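Local coordinates for protein putative citrate lyase (PDB 3QQW) that probably acts as a magnesium-dependent lyase of the citrate lyase family, perhaps cleaving (S)-citramalyl-CoA, at residues Q99-I104 with I130-D135; G124-V129 with A165-I170; S238-A243 with Q261-A266. One frame throughout, in Å; residues are numbered along the deposited sequence. Where two conformers were deposited one is given.

Contact 1: Q99-I104 with I130-D135; sequences QDVDII and IRYIGD
A chi1 of -171° carries the ring of Tyr132 out of helix 123-139 toward helix 97-107, where Asp102, its CG turned opposite its own carbonyl carbon, offers its carboxylate. The phenol OH donates to Asp102 OD1 in a very short bond, modelled at 2.5 Å. OD1 arrives at the edge of the ring near its plane, while the carboxylate is twisted 45° from that plane. Beside this polar link, Val101 and the tyrosine run alongside each other, pointing opposite ways: Val101 CG1 comes 3.8 Å from Tyr132 CD2, and its other methyl, CG2, packs 3.9 Å from Ile133 CG1. Branched aliphatics suit this buried side, a phenol the more open one. The two helices follow one another around the TIM barrel; the axes of segments 99-104 and 130-135 run 9.9 Å apart at their closest and cross at -27°. Arg98 and Trp97 also contact Tyr132, the arginine by a cation-pi interaction. The exact length of the phenol bond is uncertain, but its direction is consistent with an ionised Asp102, to which Arg98 at the ring may contribute, and it adds a directional tie beside the apolar contacts of Val101.

Contact 2: G124-V129 with A165-I170; sequences GQVAEV and AELPNI
A backbone bond of 3.0 Å from Glu128 N to Gly124 O closes the helical turn that presents Val126 and Ala127 to Leu167. The leucine is the main intruder from the 165-170 segment. Its chi1 of -67° sets CG opposite the carbonyl carbon and sends the two methyls out to the helix as a fork. Both bear on Ala127: CD1 settles over the backbone, 3.6 Å from Ala127 N, and also meets Val126 CG1 at 3.7 Å, while CD2 rests mainly on the alanine methyl, 3.8 Å from Ala127 CB. The small side chain of alanine lets the leucine come this close to the helix, whereas the beta-branched Val126, with CG1 anti to its backbone N, supplies a broad apolar flank that the leucine side chain crosses obliquely. In the TIM barrel, helix 123-139 covers the outside of the sheet after strand 115-117, and residues 165-170 form the lead-in to strand 170-175, so the contact joins a barrel helix to the connection entering a later strand. That lead-in is shaped by a type II beta turn from Leu167 to Ile170. Pro168 fits its second position, where a phi of -72° agrees with the proline ring, and Asn169 takes the third with a positive phi of 65°, a conformation asparagine tolerates well. The turn delivers Ile170 to the barrel wall, and its CD1 makes a looser approach to Val126 CG1 at 4.4 Å. Val150 on strand 148-152 beneath and Ile164 on helix 161-164 touch both Val126 and Ile170, extending the apolar layer. Elsewhere on this helical turn, Glu128 forms a salt bridge with Arg98, and Gln125 OE1 accepts from Thr121 N.

Contact 3: S238-A243 with Q261-A266; sequences SDACRA and QPIVNA
Ala266 aims its methyl at the Ala240 methyl, which meets it at a slant, between helix 233-247 and helix 260-267, which bracket strand 251-254, the last strand of the TIM barrel. The two CB atoms stand 3.5 Å apart, each directed toward the opposite helix. With so little bulk at the interface, the backbones draw close: the axes of segments 238-243 and 261-266 approach to 8.6 Å, crossing at -32°, closer than larger residues would ordinarily allow. Alanine suits both places because it fills the seam with one methyl group. Ile263 sits a turn before Ala266 and meets Ala240 CB with its CA at 4.2 Å and, more loosely, with CG1. Its longer chain also reaches Met252 on strand 251-254 and Cys25 on strand 25-29, joining the helix to the two strands that meet where the barrel closes. Ala240 also touches Met252, and the seam therefore lies directly over the sheet. Toward the more open side, Cys241 brings its sulfur to the flank of the Ala266 methyl, a compact, weakly polar residue well matched to a partly exposed margin. A chi1 of -75° places its SG 3.7 Å from Ala266 CB.

All three contacts lie on the outer layer of one eight-stranded parallel barrel. Contacts 1 and 2 share helix 123-139, with centres 13 Å apart, and their segments alternate along the chain. They touch through Ile130, whose CD1 lies 3.8 Å from Ile170 CG1, so one helix is held by helix 97-107 on one flank and by the lead-in to strand 170-175 on another. Contact 3 follows later in the chain and lies on the opposite side of the chain's centre. Its centre is 33 Å from that of contact 1 and 29 Å from that of contact 2. The barrel's helical coat is thus tied together locally, at separate places around its circumference.

Contact 1: Q99-I104 with I130-D135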
# COMPACT_ATOMS: atom_id res chain seq x y z
N GLN C 99 5.09 34.90 8.71
CA GLN C 99 4.35 36.12 9.04
C GLN C 99 2.93 35.75 9.51
O GLN C 99 2.48 36.32 10.50
CB GLN C 99 4.32 37.07 7.84
CG GLN C 99 3.63 38.40 8.12
CD GLN C 99 3.64 39.27 6.90
OE1 GLN C 99 2.74 39.20 6.06
NE2 GLN C 99 4.67 40.10 6.77
N ASP C 100 2.26 34.79 8.84
CA ASP C 100 0.94 34.30 9.26
C ASP C 100 1.01 33.75 10.66
O ASP C 100 0.16 34.05 11.47
CB ASP C 100 0.41 33.19 8.33
CG ASP C 100 0.09 33.55 6.89
OD1 ASP C 100 -0.16 34.75 6.60
OD2 ASP C 100 0.05 32.62 6.05
N VAL C 101 2.05 32.96 10.96
CA VAL C 101 2.28 32.34 12.27
C VAL C 101 2.52 33.45 13.29
O VAL C 101 1.82 33.48 14.31
CB VAL C 101 3.42 31.29 12.23
CG1 VAL C 101 3.79 30.83 13.64
CG2 VAL C 101 3.02 30.09 11.37
N ASP C 102 3.45 34.38 13.01
CA ASP C 102 3.74 35.51 13.91
C ASP C 102 2.46 36.27 14.28
O ASP C 102 2.14 36.39 15.46
CB ASP C 102 4.72 36.49 13.27
CG ASP C 102 6.08 35.93 12.93
OD1 ASP C 102 6.41 34.83 13.44
OD2 ASP C 102 6.80 36.59 12.14
N ILE C 103 1.70 36.72 13.28
CA ILE C 103 0.49 37.51 13.48
C ILE C 103 -0.61 36.73 14.21
O ILE C 103 -1.17 37.25 15.17
CB ILE C 103 -0.04 38.09 12.12
CG1 ILE C 103 0.99 39.09 11.50
CG2 ILE C 103 -1.39 38.76 12.32
CD1 ILE C 103 0.70 39.41 10.03
N ILE C 104 -0.92 35.51 13.75
CA ILE C 104 -2.00 34.72 14.33
C ILE C 104 -1.65 34.21 15.74
O ILE C 104 -2.46 34.38 16.64
CB ILE C 104 -2.49 33.61 13.37
CG1 ILE C 104 -3.05 34.25 12.08
CG2 ILE C 104 -3.57 32.72 14.04
CD1 ILE C 104 -3.16 33.32 10.87
N ILE C 130 6.41 23.30 12.22
CA ILE C 130 6.00 22.92 13.58
C ILE C 130 6.95 23.54 14.62
O ILE C 130 6.49 24.10 15.64
CB ILE C 130 5.89 21.38 13.73
CG1 ILE C 130 4.65 20.87 13.02
CG2 ILE C 130 5.92 20.94 15.20
CD1 ILE C 130 4.73 19.40 12.78
N ARG C 131 8.26 23.46 14.34
CA ARG C 131 9.32 24.02 15.17
C ARG C 131 9.14 25.55 15.28
O ARG C 131 9.30 26.11 16.35
CB ARG C 131 10.67 23.64 14.53
CG ARG C 131 11.93 24.02 15.29
CD ARG C 131 13.13 23.26 14.71
NE ARG C 131 13.54 23.73 13.37
CZ ARG C 131 13.50 22.99 12.26
NH1 ARG C 131 13.08 21.74 12.30
NH2 ARG C 131 13.89 23.51 11.11
N TYR C 132 8.80 26.21 14.14
CA TYR C 132 8.62 27.65 14.10
C TYR C 132 7.38 28.06 14.91
O TYR C 132 7.48 28.99 15.70
CB TYR C 132 8.54 28.18 12.65
CG TYR C 132 8.56 29.69 12.60
CD1 TYR C 132 9.75 30.40 12.79
CD2 TYR C 132 7.38 30.42 12.45
CE1 TYR C 132 9.76 31.79 12.82
CE2 TYR C 132 7.39 31.81 12.46
CZ TYR C 132 8.58 32.49 12.65
OH TYR C 132 8.58 33.86 12.67
N ILE C 133 6.25 27.35 14.76
CA ILE C 133 4.99 27.56 15.50
C ILE C 133 5.29 27.42 17.01
O ILE C 133 4.88 28.29 17.76
CB ILE C 133 3.86 26.60 15.03
CG1 ILE C 133 3.45 26.87 13.56
CG2 ILE C 133 2.63 26.67 15.93
CD1 ILE C 133 2.65 25.73 12.90
N GLY C 134 6.07 26.40 17.39
CA GLY C 134 6.49 26.14 18.76
C GLY C 134 7.25 27.30 19.36
O GLY C 134 6.95 27.73 20.49
N ASP C 135 8.22 27.86 18.59
CA ASP C 135 9.02 29.00 19.03
C ASP C 135 8.15 30.23 19.28
O ASP C 135 8.27 30.87 20.33
CB ASP C 135 10.10 29.34 17.98
CG ASP C 135 11.22 28.34 17.83
OD1 ASP C 135 11.41 27.52 18.76
OD2 ASP C 135 11.92 28.38 16.79

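Contact 2: G124-V129 with A165-I170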
# COMPACT_ATOMS: atom_id res chain seq x y z
N GLY C 124 10.55 17.31 6.16
CA GLY C 124 11.40 18.42 6.60
C GLY C 124 10.70 19.76 6.68
O GLY C 124 10.87 20.48 7.66
N GLN C 125 9.89 20.08 5.66
CA GLN C 125 9.10 21.30 5.60
C GLN C 125 8.13 21.34 6.78
O GLN C 125 8.07 22.36 7.46
CB GLN C 125 8.30 21.39 4.28
CG GLN C 125 9.12 21.82 3.08
CD GLN C 125 8.25 22.13 1.89
OE1 GLN C 125 7.10 21.69 1.80
NE2 GLN C 125 8.77 22.90 0.94
N VAL C 126 7.41 20.22 7.05
CA VAL C 126 6.43 20.09 8.13
C VAL C 126 7.11 20.32 9.48
O VAL C 126 6.66 21.16 10.27
CB VAL C 126 5.67 18.74 8.09
CG1 VAL C 126 4.58 18.71 9.13
CG2 VAL C 126 5.07 18.49 6.71
N ALA C 127 8.22 19.61 9.70
CA ALA C 127 9.03 19.70 10.91
C ALA C 127 9.47 21.15 11.16
O ALA C 127 9.38 21.61 12.29
CB ALA C 127 10.23 18.77 10.80
N GLU C 128 9.88 21.87 10.09
CA GLU C 128 10.35 23.26 10.15
C GLU C 128 9.23 24.21 10.59
O GLU C 128 9.46 25.08 11.43
CB GLU C 128 10.89 23.69 8.77
CG GLU C 128 11.48 25.10 8.67
CD GLU C 128 11.63 25.66 7.26
OE1 GLU C 128 10.96 25.15 6.33
OE2 GLU C 128 12.40 26.63 7.10
N VAL C 129 8.02 24.00 10.04
CA VAL C 129 6.84 24.81 10.32
C VAL C 129 6.41 24.57 11.77
O VAL C 129 6.11 25.53 12.47
CB VAL C 129 5.71 24.52 9.28
CG1 VAL C 129 4.44 25.28 9.62
CG2 VAL C 129 6.15 24.85 7.86
N ALA C 165 3.57 11.86 10.39
CA ALA C 165 2.71 11.43 11.49
C ALA C 165 3.47 11.26 12.83
O ALA C 165 2.84 11.29 13.89
CB ALA C 165 2.02 10.13 11.13
N GLU C 166 4.79 11.14 12.80
CA GLU C 166 5.59 11.00 13.99
C GLU C 166 6.02 12.34 14.57
O GLU C 166 6.55 12.36 15.69
CB GLU C 166 6.83 10.13 13.69
CG GLU C 166 6.47 8.66 13.65
CD GLU C 166 7.40 7.77 14.43
OE1 GLU C 166 8.13 8.30 15.30
OE2 GLU C 166 7.29 6.54 14.27
N LEU C 167 5.80 13.45 13.83
CA LEU C 167 6.20 14.77 14.25
C LEU C 167 5.35 15.26 15.43
O LEU C 167 4.20 14.83 15.56
CB LEU C 167 6.14 15.77 13.08
CG LEU C 167 7.18 15.51 11.98
CD1 LEU C 167 6.91 16.38 10.78
CD2 LEU C 167 8.60 15.74 12.49
N PRO C 168 5.92 16.10 16.32
CA PRO C 168 5.17 16.53 17.52
C PRO C 168 4.03 17.51 17.24
O PRO C 168 4.09 18.31 16.31
CB PRO C 168 6.24 17.22 18.39
CG PRO C 168 7.28 17.71 17.41
CD PRO C 168 7.31 16.64 16.34
N ASN C 169 3.02 17.47 18.12
CA ASN C 169 1.86 18.36 18.15
C ASN C 169 0.93 18.25 16.96
O ASN C 169 0.07 19.10 16.81
CB ASN C 169 2.28 19.83 18.36
CG ASN C 169 3.22 20.01 19.52
OD1 ASN C 169 3.12 19.33 20.55
ND2 ASN C 169 4.20 20.88 19.36
N ILE C 170 1.01 17.19 16.16
CA ILE C 170 0.06 16.97 15.07
C ILE C 170 -1.13 16.24 15.67
O ILE C 170 -0.96 15.25 16.39
CB ILE C 170 0.67 16.23 13.84
CG1 ILE C 170 1.84 17.04 13.24
CG2 ILE C 170 -0.41 15.89 12.75
CD1 ILE C 170 2.59 16.29 12.15

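Contact 3: S238-A243 with Q261-A266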
# COMPACT_ATOMS: atom_id res chain seq x y z
N SER C 238 -23.51 10.67 2.25
CA SER C 238 -22.96 9.53 1.53
C SER C 238 -21.42 9.58 1.49
O SER C 238 -20.78 8.57 1.79
CB SER C 238 -23.53 9.45 0.12
OG SER C 238 -22.92 8.37 -0.57
N ASP C 239 -20.83 10.75 1.17
CA ASP C 239 -19.38 10.95 1.16
C ASP C 239 -18.78 10.77 2.57
O ASP C 239 -17.80 10.04 2.72
CB ASP C 239 -19.02 12.34 0.61
CG ASP C 239 -19.00 12.44 -0.90
OD1 ASP C 239 -19.46 11.48 -1.57
OD2 ASP C 239 -18.52 13.47 -1.42
N ALA C 240 -19.42 11.37 3.59
CA ALA C 240 -19.00 11.25 4.99
C ALA C 240 -19.07 9.80 5.46
O ALA C 240 -18.12 9.34 6.10
CB ALA C 240 -19.85 12.13 5.88
N CYS C 241 -20.11 9.05 5.07
CA CYS C 241 -20.26 7.63 5.43
C CYS C 241 -19.21 6.75 4.73
O CYS C 241 -18.65 5.88 5.39
CB CYS C 241 -21.68 7.13 5.15
SG CYS C 241 -22.91 7.70 6.37
N ARG C 242 -18.90 6.98 3.43
CA ARG C 242 -17.88 6.19 2.72
C ARG C 242 -16.53 6.43 3.34
O ARG C 242 -15.80 5.47 3.60
CB ARG C 242 -17.83 6.51 1.22
CG ARG C 242 -19.05 6.00 0.45
CD ARG C 242 -18.77 5.83 -1.04
NE ARG C 242 -17.85 4.73 -1.32
CZ ARG C 242 -17.60 4.26 -2.55
NH1 ARG C 242 -18.18 4.80 -3.61
NH2 ARG C 242 -16.75 3.24 -2.71
N ALA C 243 -16.19 7.71 3.64
CA ALA C 243 -14.91 8.06 4.24
C ALA C 243 -14.81 7.45 5.62
O ALA C 243 -13.76 6.88 5.96
CB ALA C 243 -14.75 9.57 4.30
N GLN C 261 -24.24 19.58 9.53
CA GLN C 261 -25.09 18.57 10.15
C GLN C 261 -24.98 17.21 9.43
O GLN C 261 -24.72 16.24 10.14
CB GLN C 261 -26.54 19.05 10.28
CG GLN C 261 -27.12 18.85 11.69
CD GLN C 261 -26.48 19.72 12.75
OE1 GLN C 261 -26.59 20.94 12.72
NE2 GLN C 261 -25.82 19.09 13.70
N PRO C 262 -25.03 17.08 8.07
CA PRO C 262 -24.85 15.74 7.45
C PRO C 262 -23.50 15.09 7.79
O PRO C 262 -23.46 13.88 8.01
CB PRO C 262 -24.95 16.02 5.95
CG PRO C 262 -25.71 17.28 5.84
CD PRO C 262 -25.34 18.10 7.04
N ILE C 263 -22.41 15.89 7.90
CA ILE C 263 -21.08 15.36 8.24
C ILE C 263 -21.08 14.89 9.70
O ILE C 263 -20.67 13.75 9.95
CB ILE C 263 -19.92 16.34 7.94
CG1 ILE C 263 -19.72 16.50 6.41
CG2 ILE C 263 -18.61 15.89 8.62
CD1 ILE C 263 -18.91 17.73 5.96
N VAL C 264 -21.56 15.74 10.65
CA VAL C 264 -21.60 15.40 12.08
C VAL C 264 -22.44 14.11 12.30
O VAL C 264 -21.95 13.18 12.94
CB VAL C 264 -22.13 16.60 12.93
CG1 VAL C 264 -22.47 16.19 14.36
CG2 VAL C 264 -21.12 17.75 12.92
N ASN C 265 -23.65 14.06 11.72
CA ASN C 265 -24.56 12.93 11.88
C ASN C 265 -24.00 11.65 11.27
O ASN C 265 -24.13 10.59 11.89
CB ASN C 265 -25.95 13.26 11.32
CG ASN C 265 -26.69 14.25 12.20
OD1 ASN C 265 -27.09 15.33 11.76
ND2 ASN C 265 -26.85 13.94 13.49
N ALA C 266 -23.31 11.73 10.13
CA ALA C 266 -22.71 10.54 9.50
C ALA C 266 -21.55 9.97 10.35
O ALA C 266 -21.32 8.76 10.35
CB ALA C 266 -22.20 10.88 8.12